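PDB 6R5T: periplasmic beta-glucosidase from Pseudomonas aeruginosa, which probably hydrolyses terminal, non-reducing beta-D-glucosyl residues, releasing beta-D-glucose, as a family 3 glycoside hydrolase of the periplasm. Local coordinates for residues A[195-198]-A[199-202]. The protein carries 1 engineered substitution. Residues are numbered along the deposited sequence; the frame is centred on the assembly and turned at random.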
ATOM      1  N   MET A 195      -5.126   2.586  -9.324  1.00 13.68           N
ATOM      2  CA  MET A 195      -6.268   2.945  -8.485  1.00 15.16           C
ATOM      3  C   MET A 195      -7.539   2.965  -9.331  1.00 14.17           C
ATOM      4  O   MET A 195      -7.486   3.066 -10.539  1.00 14.38           O
ATOM      5  CB  MET A 195      -6.084   4.285  -7.744  1.00 17.73           C
ATOM      6  CG  MET A 195      -6.121   5.488  -8.585  1.00 17.85           C
ATOM      7  SD  MET A 195      -6.073   7.086  -7.682  1.00 16.06           S
ATOM      8  CE  MET A 195      -4.444   6.953  -6.929  1.00 16.68           C
ATOM      9  N   SER A 196      -8.661   2.839  -8.649  1.00 14.58           N
ATOM     10  CA  SER A 196      -9.979   2.879  -9.310  1.00 14.38           C
ATOM     11  C   SER A 196     -10.258   4.269  -9.874  1.00 15.41           C
ATOM     12  O   SER A 196      -9.763   5.302  -9.345  1.00 14.06           O
ATOM     13  CB  SER A 196     -11.074   2.446  -8.343  1.00 14.42           C
ATOM     14  OG  SER A 196     -11.385   3.506  -7.411  1.00 15.37           O
ATOM     15  N   LEU A 197     -11.150   4.318 -10.836  1.00 15.07           N
ATOM     16  CA  LEU A 197     -11.542   5.629 -11.364  1.00 16.37           C
ATOM     17  C   LEU A 197     -12.322   6.414 -10.333  1.00 15.59           C
ATOM     18  O   LEU A 197     -12.123   7.634 -10.231  1.00 14.34           O
ATOM     19  CB  LEU A 197     -12.250   5.465 -12.702  1.00 17.22           C
ATOM     20  CG  LEU A 197     -11.336   4.950 -13.821  1.00 23.49           C
ATOM     21  CD1 LEU A 197     -12.156   4.615 -15.069  1.00 26.92           C
ATOM     22  CD2 LEU A 197     -10.242   5.969 -14.160  1.00 26.86           C
ATOM     23  N   PRO A 198     -13.273   5.840  -9.546  1.00 16.72           N
ATOM     24  CA  PRO A 198     -13.932   6.674  -8.557  1.00 16.50           C
ATOM     25  C   PRO A 198     -12.951   7.309  -7.565  1.00 15.66           C
ATOM     26  O   PRO A 198     -13.145   8.462  -7.187  1.00 16.75           O
ATOM     27  CB  PRO A 198     -14.933   5.709  -7.912  1.00 16.72           C
ATOM     28  CG  PRO A 198     -15.219   4.735  -8.999  1.00 18.15           C
ATOM     29  CD  PRO A 198     -13.872   4.496  -9.657  1.00 15.98           C
ATOM     30  N   ARG A 199     -11.937   6.570  -7.128  1.00 14.55           N
ATOM     31  CA  ARG A 199     -10.939   7.137  -6.169  1.00 16.05           C
ATOM     32  C   ARG A 199     -10.152   8.260  -6.873  1.00 13.26           C
ATOM     33  O   ARG A 199      -9.869   9.331  -6.287  1.00 14.04           O
ATOM     34  CB  ARG A 199     -10.013   6.061  -5.615  1.00 15.78           C
ATOM     35  CG  ARG A 199      -8.867   6.602  -4.790  1.00 16.02           C
ATOM     36  CD  ARG A 199      -7.990   5.531  -4.166  1.00 19.15           C
ATOM     37  NE  ARG A 199      -8.624   4.926  -3.008  1.00 20.61           N
ATOM     38  CZ  ARG A 199      -7.982   4.127  -2.144  1.00 21.00           C
ATOM     39  NH1 ARG A 199      -6.734   3.775  -2.343  1.00 24.09           N
ATOM     40  NH2 ARG A 199      -8.606   3.661  -1.095  1.00 25.43           N
ATOM     41  N   MET A 200      -9.756   7.995  -8.099  1.00 14.26           N
ATOM     42  CA  MET A 200      -8.989   8.977  -8.887  1.00 13.34           C
ATOM     43  C   MET A 200      -9.786  10.282  -8.987  1.00 14.16           C
ATOM     44  O   MET A 200      -9.276  11.389  -8.679  1.00 14.59           O
ATOM     45  CB  MET A 200      -8.681   8.369 -10.263  1.00 15.44           C
ATOM     46  CG  MET A 200      -7.583   9.020 -10.954  1.00 18.15           C
ATOM     47  SD  MET A 200      -7.429   8.315 -12.630  1.00 17.74           S
ATOM     48  CE  MET A 200      -6.970   6.628 -12.370  1.00 15.83           C
ATOM     49  N   PHE A 201     -11.054  10.191  -9.401  1.00 13.86           N
ATOM     50  CA  PHE A 201     -11.876  11.387  -9.643  1.00 14.36           C
ATOM     51  C   PHE A 201     -12.249  12.106  -8.353  1.00 14.58           C
ATOM     52  O   PHE A 201     -12.247  13.349  -8.317  1.00 16.52           O
ATOM     53  CB  PHE A 201     -13.096  11.024 -10.484  1.00 14.98           C
ATOM     54  CG  PHE A 201     -12.778  11.016 -11.962  1.00 17.58           C
ATOM     55  CD1 PHE A 201     -12.098   9.981 -12.534  1.00 18.13           C
ATOM     56  CD2 PHE A 201     -12.909  12.182 -12.695  1.00 25.59           C
ATOM     57  CE1 PHE A 201     -11.763   9.999 -13.881  1.00 20.43           C
ATOM     58  CE2 PHE A 201     -12.500  12.240 -14.023  1.00 28.06           C
ATOM     59  CZ  PHE A 201     -11.967  11.127 -14.621  1.00 24.64           C
ATOM     60  N   GLN A 202     -12.609  11.364  -7.314  1.00 14.32           N
ATOM     61  CA  GLN A 202     -13.084  11.977  -6.063  1.00 16.11           C
ATOM     62  C   GLN A 202     -11.916  12.569  -5.275  1.00 14.24           C
ATOM     63  O   GLN A 202     -12.060  13.675  -4.716  1.00 15.06           O
ATOM     64  CB  GLN A 202     -13.804  10.936  -5.210  1.00 16.67           C
ATOM     65  CG  GLN A 202     -14.505  11.553  -4.018  1.00 19.43           C
ATOM     66  CD  GLN A 202     -15.730  12.356  -4.405  1.00 22.35           C
ATOM     67  OE1 GLN A 202     -16.302  12.198  -5.465  1.00 31.71           O
ATOM     68  NE2 GLN A 202     -16.205  13.154  -3.477  1.00 24.05           N
TER
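An N-capped first turn opens helix 197-204, with Ser196 as the N-cap and Met195 folded back over the turn. Ser196 OG accepts from Arg199 N at 3.1 Å. A chi1 of 77° makes this possible by tucking the hydroxyl between the backbone N and the carbonyl carbon. The same OG is hydrogen-bonded to Asp194 of the second subunit, whose carboxylate probably interacts favourably with the helix dipole. Backbone bonds then take over: Met200 N to Ser196 O, Phe201 N to Leu197 O (2.9 Å) and Gln202 N to Pro198 O. Pro198, at the second helical position, lacks an amide hydrogen, which suits a first turn with no acceptor a turn earlier in the helix. On the buried side Met195 and Met200 form a hydrophobic staple, crossing at a slant with Met195 SD 3.9 Å from Met200 CB. Met200, with CG anti to the backbone N (chi1 -161°), runs alongside Leu197, bringing CE within 3.8 Å of Leu197 CD2. Leu197 O meets the edge of the Phe201 ring, in its plane, 3.3 Å from CD1. Together with the Ser196 bond, the salt bridge from Arg199 NH2 to Glu185 of the second subunit puts the cap at the subunit interface. Helix 197-204 lies between strands 172-178 and 218-221 of the TIM-barrel domain; Met200 and Phe201 pack on Trp236 of helix 235-245, while Gln202 OE1 accepts from Tyr701 N.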